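Transcriptional regulator (Thermus thermophilus, PDB 2H0A) probably regulates transcription as a CcpA-type repressor of the LacI/GalR family, whose effector-binding core resembles a periplasmic binding protein. Local coordinates at residues A[115-120]-A[175-180]; A[22-27]-A[239-244]. One frame throughout, in Å; residues are numbered along the deposited sequence.

Contact 1: residues A[115-120]-A[175-180]; sequences PIFAIA and LEKASP
Phe117 and Lys177 reach each other through similar first torsions: in both, CG stands anti to the carbonyl carbon and beside the backbone N (chi1 -61° and -76°). The setting is one lobe of a periplasmic-binding-protein-like fold, where the loop joining helix 164-175 to strand 182-185 passes over the beginning of strand 116-121. It is an example of a connection packing on a neighbouring strand of an alpha/beta lobe through apolar contacts. The side chains of Phe117 and Lys177 lie at a slant to each other, CE2 of Phe117 being 4.2 Å from Lys177 CB and as far from its CD. Beyond CD the lysine chain leads away from the strand, so its methylenes make the contact while the ammonium group does not. Phe174, near the end of helix 164-175, also meets the Phe117 ring, with the planes about 30° apart. Backbone bonds from Pro115 and Phe117 to Asn183 tie the strand's start to strand 182-185. The methyl group of Ala178 rests on two neighbouring groups of the strand segment. It meets the Phe117 ring at its edge, in plane, with CB 3.9 Å from CZ, and on the pyrrolidine of Pro115 its CB lies 3.6 Å from CG.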
ATOM      1  N   PRO A 115     -13.873  13.641 -24.746  1.00 41.46           N
ATOM      2  CA  PRO A 115     -13.366  12.263 -24.762  1.00 39.89           C
ATOM      3  C   PRO A 115     -13.415  11.557 -23.412  1.00 38.43           C
ATOM      4  O   PRO A 115     -13.178  12.153 -22.367  1.00 38.69           O
ATOM      5  CB  PRO A 115     -11.941  12.431 -25.268  1.00 39.86           C
ATOM      6  CG  PRO A 115     -11.571  13.771 -24.722  1.00 41.64           C
ATOM      7  CD  PRO A 115     -12.784  14.586 -25.043  1.00 40.43           C
ATOM      8  N   ILE A 116     -13.715  10.271 -23.451  1.00 37.29           N
ATOM      9  CA  ILE A 116     -13.818   9.465 -22.253  1.00 36.55           C
ATOM     10  C   ILE A 116     -12.544   8.646 -22.017  1.00 36.63           C
ATOM     11  O   ILE A 116     -12.094   7.901 -22.899  1.00 36.02           O
ATOM     12  CB  ILE A 116     -15.017   8.520 -22.367  1.00 35.24           C
ATOM     13  CG1 ILE A 116     -16.292   9.345 -22.573  1.00 34.08           C
ATOM     14  CG2 ILE A 116     -15.095   7.636 -21.137  1.00 35.32           C
ATOM     15  CD1 ILE A 116     -17.493   8.541 -23.030  1.00 32.57           C
ATOM     16  N   PHE A 117     -11.964   8.802 -20.829  1.00 35.05           N
ATOM     17  CA  PHE A 117     -10.750   8.086 -20.457  1.00 34.32           C
ATOM     18  C   PHE A 117     -11.078   7.151 -19.309  1.00 35.31           C
ATOM     19  O   PHE A 117     -12.081   7.324 -18.617  1.00 35.82           O
ATOM     20  CB  PHE A 117      -9.649   9.046 -19.993  1.00 31.88           C
ATOM     21  CG  PHE A 117      -9.206  10.027 -21.036  1.00 29.17           C
ATOM     22  CD1 PHE A 117      -9.889  11.218 -21.223  1.00 28.15           C
ATOM     23  CD2 PHE A 117      -8.094   9.759 -21.828  1.00 29.37           C
ATOM     24  CE1 PHE A 117      -9.479  12.131 -22.174  1.00 29.76           C
ATOM     25  CE2 PHE A 117      -7.672  10.666 -22.786  1.00 30.60           C
ATOM     26  CZ  PHE A 117      -8.369  11.859 -22.960  1.00 30.91           C
ATOM     27  N   ALA A 118     -10.214   6.168 -19.102  1.00 35.90           N
ATOM     28  CA  ALA A 118     -10.404   5.205 -18.036  1.00 36.84           C
ATOM     29  C   ALA A 118      -9.082   4.895 -17.343  1.00 37.48           C
ATOM     30  O   ALA A 118      -8.006   4.952 -17.955  1.00 35.94           O
ATOM     31  CB  ALA A 118     -11.016   3.929 -18.595  1.00 36.09           C
ATOM     32  N   ILE A 119      -9.174   4.577 -16.056  1.00 39.23           N
ATOM     33  CA  ILE A 119      -8.003   4.237 -15.266  1.00 41.22           C
ATOM     34  C   ILE A 119      -8.161   2.784 -14.827  1.00 43.27           C
ATOM     35  O   ILE A 119      -9.185   2.404 -14.254  1.00 43.59           O
ATOM     36  CB  ILE A 119      -7.864   5.153 -14.017  1.00 40.02           C
ATOM     37  CG1 ILE A 119      -7.877   6.623 -14.441  1.00 40.72           C
ATOM     38  CG2 ILE A 119      -6.555   4.856 -13.291  1.00 39.55           C
ATOM     39  CD1 ILE A 119      -7.722   7.595 -13.309  1.00 41.38           C
ATOM     40  N   ALA A 120      -7.148   1.976 -15.122  1.00 45.15           N
ATOM     41  CA  ALA A 120      -7.157   0.566 -14.769  1.00 47.06           C
ATOM     42  C   ALA A 120      -6.133   0.294 -13.675  1.00 49.52           C
ATOM     43  O   ALA A 120      -4.953   0.626 -13.813  1.00 48.16           O
ATOM     44  CB  ALA A 120      -6.850  -0.273 -15.999  1.00 45.96           C
ATOM     45  N   LEU A 175      -4.610  14.894 -19.769  1.00 39.37           N
ATOM     46  CA  LEU A 175      -4.600  16.302 -20.128  1.00 40.19           C
ATOM     47  C   LEU A 175      -3.680  16.657 -21.279  1.00 41.42           C
ATOM     48  O   LEU A 175      -3.860  17.699 -21.905  1.00 41.97           O
ATOM     49  CB  LEU A 175      -4.265  17.162 -18.914  1.00 40.60           C
ATOM     50  CG  LEU A 175      -5.392  17.204 -17.874  1.00 43.90           C
ATOM     51  CD1 LEU A 175      -4.906  17.905 -16.620  1.00 43.12           C
ATOM     52  CD2 LEU A 175      -6.618  17.909 -18.455  1.00 43.14           C
ATOM     53  N   GLU A 176      -2.689  15.817 -21.570  1.00 42.41           N
ATOM     54  CA  GLU A 176      -1.816  16.127 -22.692  1.00 43.91           C
ATOM     55  C   GLU A 176      -2.390  15.528 -23.977  1.00 43.64           C
ATOM     56  O   GLU A 176      -1.901  15.785 -25.081  1.00 42.35           O
ATOM     57  CB  GLU A 176      -0.371  15.665 -22.429  1.00 44.72           C
ATOM     58  CG  GLU A 176      -0.199  14.398 -21.621  1.00 48.82           C
ATOM     59  CD  GLU A 176       1.263  14.148 -21.216  1.00 51.48           C
ATOM     60  OE1 GLU A 176       1.879  15.046 -20.594  1.00 48.57           O
ATOM     61  OE2 GLU A 176       1.792  13.048 -21.514  1.00 53.11           O
ATOM     62  N   LYS A 177      -3.462  14.758 -23.815  1.00 43.33           N
ATOM     63  CA  LYS A 177      -4.157  14.132 -24.936  1.00 42.91           C
ATOM     64  C   LYS A 177      -5.446  14.897 -25.269  1.00 42.33           C
ATOM     65  O   LYS A 177      -5.969  14.797 -26.379  1.00 41.55           O
ATOM     66  CB  LYS A 177      -4.514  12.675 -24.609  1.00 42.88           C
ATOM     67  CG  LYS A 177      -3.357  11.693 -24.670  1.00 45.01           C
ATOM     68  CD  LYS A 177      -3.844  10.270 -24.387  1.00 47.84           C
ATOM     69  CE  LYS A 177      -2.701   9.243 -24.331  1.00 49.86           C
ATOM     70  NZ  LYS A 177      -2.128   8.873 -25.662  1.00 51.93           N
ATOM     71  N   ALA A 178      -5.954  15.656 -24.303  1.00 41.34           N
ATOM     72  CA  ALA A 178      -7.184  16.404 -24.508  1.00 40.72           C
ATOM     73  C   ALA A 178      -7.372  17.547 -23.521  1.00 41.02           C
ATOM     74  O   ALA A 178      -6.866  17.526 -22.402  1.00 40.68           O
ATOM     75  CB  ALA A 178      -8.379  15.455 -24.425  1.00 39.45           C
ATOM     76  N   SER A 179      -8.117  18.551 -23.951  1.00 42.19           N
ATOM     77  CA  SER A 179      -8.388  19.697 -23.108  1.00 42.69           C
ATOM     78  C   SER A 179      -9.774  19.512 -22.514  1.00 43.67           C
ATOM     79  O   SER A 179     -10.563  18.695 -22.994  1.00 42.92           O
ATOM     80  CB  SER A 179      -8.355  20.989 -23.930  1.00 41.93           C
ATOM     81  OG  SER A 179      -9.506  21.107 -24.748  1.00 40.15           O
ATOM     82  N   PRO A 180     -10.081  20.254 -21.444  1.00 44.21           N
ATOM     83  CA  PRO A 180     -11.400  20.130 -20.831  1.00 44.39           C
ATOM     84  C   PRO A 180     -12.430  20.560 -21.867  1.00 45.44           C
ATOM     85  O   PRO A 180     -12.131  21.369 -22.747  1.00 47.19           O
ATOM     86  CB  PRO A 180     -11.319  21.103 -19.658  1.00 44.46           C
ATOM     87  CG  PRO A 180      -9.867  21.065 -19.292  1.00 44.93           C
ATOM     88  CD  PRO A 180      -9.207  21.125 -20.642  1.00 43.32           C
TER

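Contact 2: residues A[22-27]-A[239-244]; sequences EGVLLE and RAAQLL
Leu25 and Ala241 are the residues whose CA atoms come nearest across the segments, 6.3 Å apart. Residues 22-25 lie late in the first helix of the chain, and 239-244 run within helix 233-248; main-chain bonds such as Leu243 N to Arg239 O (3.1 Å) stay inside each segment, and apolar side chains make the contact between them. The short side chain of Ala241 points at the first helix and permits this proximity. Its CB is met by two successive residues: Val24 brings up CG1 at 3.6 Å from Ala241 CB, and Leu25 places CG at 3.9 Å from the same methyl. In a periplasmic-binding-protein-like fold the chain crosses between lobes more than once, and here a helix from late in the sequence packs beside the earliest one. Leu25 and Leu244 both touch Ser3 of strand 2-6, while Leu243 and Leu244 also rest on Val82 of strand 81-84, which puts the two helices on one face of the sheet. Val24 holds CG1 anti to its own backbone N (chi1 173°), which also brings CG1 of Val24 to 4.1 Å from Gln242 N. One turn before Gln242, Ala238 also receives Val24.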
ATOM      1  N   GLU A  22     -18.820  -8.396  11.120  1.00 56.53           N
ATOM      2  CA  GLU A  22     -18.913  -8.197  12.564  1.00 58.93           C
ATOM      3  C   GLU A  22     -20.349  -7.905  12.947  1.00 58.00           C
ATOM      4  O   GLU A  22     -20.901  -8.517  13.857  1.00 57.06           O
ATOM      5  CB  GLU A  22     -18.035  -7.027  13.008  1.00 62.23           C
ATOM      6  CG  GLU A  22     -16.550  -7.236  12.757  1.00 68.59           C
ATOM      7  CD  GLU A  22     -15.690  -6.180  13.439  1.00 71.94           C
ATOM      8  OE1 GLU A  22     -15.946  -4.971  13.234  1.00 73.98           O
ATOM      9  OE2 GLU A  22     -14.752  -6.558  14.177  1.00 72.53           O
ATOM     10  N   GLY A  23     -20.947  -6.950  12.247  1.00 58.12           N
ATOM     11  CA  GLY A  23     -22.324  -6.600  12.523  1.00 58.36           C
ATOM     12  C   GLY A  23     -23.171  -7.843  12.661  1.00 58.28           C
ATOM     13  O   GLY A  23     -23.987  -7.947  13.579  1.00 58.38           O
ATOM     14  N   VAL A  24     -22.971  -8.795  11.757  1.00 58.09           N
ATOM     15  CA  VAL A  24     -23.735 -10.031  11.790  1.00 58.45           C
ATOM     16  C   VAL A  24     -23.252 -10.999  12.861  1.00 60.67           C
ATOM     17  O   VAL A  24     -23.952 -11.231  13.842  1.00 61.07           O
ATOM     18  CB  VAL A  24     -23.713 -10.730  10.411  1.00 55.67           C
ATOM     19  CG1 VAL A  24     -24.372 -12.097  10.488  1.00 53.42           C
ATOM     20  CG2 VAL A  24     -24.438  -9.874   9.401  1.00 54.46           C
ATOM     21  N   LEU A  25     -22.046 -11.530  12.695  1.00 62.60           N
ATOM     22  CA  LEU A  25     -21.499 -12.505  13.632  1.00 65.45           C
ATOM     23  C   LEU A  25     -21.597 -12.176  15.120  1.00 67.86           C
ATOM     24  O   LEU A  25     -21.902 -13.060  15.919  1.00 67.63           O
ATOM     25  CB  LEU A  25     -20.051 -12.812  13.267  1.00 65.47           C
ATOM     26  CG  LEU A  25     -19.891 -13.601  11.971  1.00 66.13           C
ATOM     27  CD1 LEU A  25     -18.414 -13.861  11.730  1.00 67.57           C
ATOM     28  CD2 LEU A  25     -20.663 -14.916  12.057  1.00 66.01           C
ATOM     29  N   LEU A  26     -21.350 -10.922  15.492  1.00 70.84           N
ATOM     30  CA  LEU A  26     -21.413 -10.534  16.898  1.00 73.09           C
ATOM     31  C   LEU A  26     -22.834 -10.500  17.444  1.00 73.52           C
ATOM     32  O   LEU A  26     -23.039 -10.440  18.649  1.00 74.29           O
ATOM     33  CB  LEU A  26     -20.746  -9.176  17.127  1.00 74.15           C
ATOM     34  CG  LEU A  26     -19.278  -9.023  16.699  1.00 76.93           C
ATOM     35  CD1 LEU A  26     -18.802  -7.634  17.104  1.00 77.40           C
ATOM     36  CD2 LEU A  26     -18.392 -10.093  17.334  1.00 76.09           C
ATOM     37  N   GLU A  27     -23.820 -10.525  16.561  1.00 73.94           N
ATOM     38  CA  GLU A  27     -25.212 -10.535  16.991  1.00 74.30           C
ATOM     39  C   GLU A  27     -25.563 -11.954  17.440  1.00 74.00           C
ATOM     40  O   GLU A  27     -26.433 -12.157  18.282  1.00 74.11           O
ATOM     41  CB  GLU A  27     -26.124 -10.120  15.830  1.00 76.13           C
ATOM     42  CG  GLU A  27     -27.609 -10.309  16.108  1.00 77.74           C
ATOM     43  CD  GLU A  27     -28.260  -9.072  16.683  1.00 78.99           C
ATOM     44  OE1 GLU A  27     -28.373  -8.073  15.942  1.00 79.96           O
ATOM     45  OE2 GLU A  27     -28.655  -9.096  17.870  1.00 80.15           O
ATOM     46  N   ARG A 239     -23.854 -10.876   4.304  1.00 32.80           N
ATOM     47  CA  ARG A 239     -24.410 -12.056   3.650  1.00 34.23           C
ATOM     48  C   ARG A 239     -23.434 -13.214   3.786  1.00 35.45           C
ATOM     49  O   ARG A 239     -23.833 -14.352   4.034  1.00 35.29           O
ATOM     50  CB  ARG A 239     -24.687 -11.783   2.168  1.00 34.22           C
ATOM     51  CG  ARG A 239     -25.163 -13.008   1.384  1.00 36.84           C
ATOM     52  CD  ARG A 239     -26.382 -13.675   2.046  1.00 38.22           C
ATOM     53  NE  ARG A 239     -27.485 -12.731   2.232  1.00 39.00           N
ATOM     54  CZ  ARG A 239     -28.613 -13.011   2.871  1.00 39.69           C
ATOM     55  NH1 ARG A 239     -28.799 -14.219   3.392  1.00 41.09           N
ATOM     56  NH2 ARG A 239     -29.545 -12.080   3.002  1.00 37.17           N
ATOM     57  N   ALA A 240     -22.149 -12.914   3.621  1.00 37.50           N
ATOM     58  CA  ALA A 240     -21.099 -13.918   3.749  1.00 38.80           C
ATOM     59  C   ALA A 240     -21.145 -14.529   5.150  1.00 40.01           C
ATOM     60  O   ALA A 240     -20.971 -15.732   5.326  1.00 38.57           O
ATOM     61  CB  ALA A 240     -19.754 -13.278   3.515  1.00 38.53           C
ATOM     62  N   ALA A 241     -21.379 -13.686   6.149  1.00 40.83           N
ATOM     63  CA  ALA A 241     -21.456 -14.154   7.522  1.00 43.14           C
ATOM     64  C   ALA A 241     -22.665 -15.078   7.731  1.00 44.51           C
ATOM     65  O   ALA A 241     -22.525 -16.173   8.281  1.00 45.02           O
ATOM     66  CB  ALA A 241     -21.532 -12.958   8.477  1.00 42.25           C
ATOM     67  N   GLN A 242     -23.843 -14.641   7.284  1.00 45.03           N
ATOM     68  CA  GLN A 242     -25.066 -15.428   7.436  1.00 43.24           C
ATOM     69  C   GLN A 242     -24.952 -16.827   6.855  1.00 41.25           C
ATOM     70  O   GLN A 242     -25.338 -17.797   7.497  1.00 40.31           O
ATOM     71  CB  GLN A 242     -26.253 -14.710   6.790  1.00 44.40           C
ATOM     72  CG  GLN A 242     -27.566 -15.499   6.863  1.00 47.13           C
ATOM     73  CD  GLN A 242     -28.120 -15.662   8.282  1.00 47.77           C
ATOM     74  OE1 GLN A 242     -28.895 -16.587   8.549  1.00 47.33           O
ATOM     75  NE2 GLN A 242     -27.740 -14.760   9.187  1.00 47.98           N
ATOM     76  N   LEU A 243     -24.431 -16.928   5.637  1.00 41.14           N
ATOM     77  CA  LEU A 243     -24.265 -18.223   4.987  1.00 42.00           C
ATOM     78  C   LEU A 243     -23.396 -19.099   5.860  1.00 42.01           C
ATOM     79  O   LEU A 243     -23.700 -20.270   6.070  1.00 42.12           O
ATOM     80  CB  LEU A 243     -23.598 -18.071   3.615  1.00 42.04           C
ATOM     81  CG  LEU A 243     -24.383 -17.412   2.478  1.00 41.88           C
ATOM     82  CD1 LEU A 243     -23.444 -17.074   1.345  1.00 43.14           C
ATOM     83  CD2 LEU A 243     -25.479 -18.340   1.999  1.00 41.47           C
ATOM     84  N   LEU A 244     -22.313 -18.516   6.369  1.00 43.00           N
ATOM     85  CA  LEU A 244     -21.376 -19.233   7.226  1.00 43.41           C
ATOM     86  C   LEU A 244     -22.091 -19.816   8.436  1.00 43.94           C
ATOM     87  O   LEU A 244     -21.905 -20.989   8.762  1.00 42.83           O
ATOM     88  CB  LEU A 244     -20.265 -18.294   7.692  1.00 43.34           C
ATOM     89  CG  LEU A 244     -19.128 -18.953   8.470  1.00 42.30           C
ATOM     90  CD1 LEU A 244     -18.393 -19.929   7.574  1.00 40.34           C
ATOM     91  CD2 LEU A 244     -18.185 -17.890   8.983  1.00 44.46           C
TER

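Overall arrangement
The two contacts show one layered alpha/beta design at work in separate lobes, with strand-to-loop packing at one end of the molecule and helix-to-helix packing at the other. Their centres are 42 Å apart, on opposite sides of the chain's centre, and their nearest atoms stay about 26 Å from each other. Along the sequence, contact 1 is nested inside the long loop closed by contact 2: 22-27 and 239-244 bring distant parts of the chain together around one lobe. In relatives of this family the effector binds in the cleft between the lobes; the contact centres, about 22 Å (contact 1) and 20 Å (contact 2) from the centre of the chain, probably lie away from it.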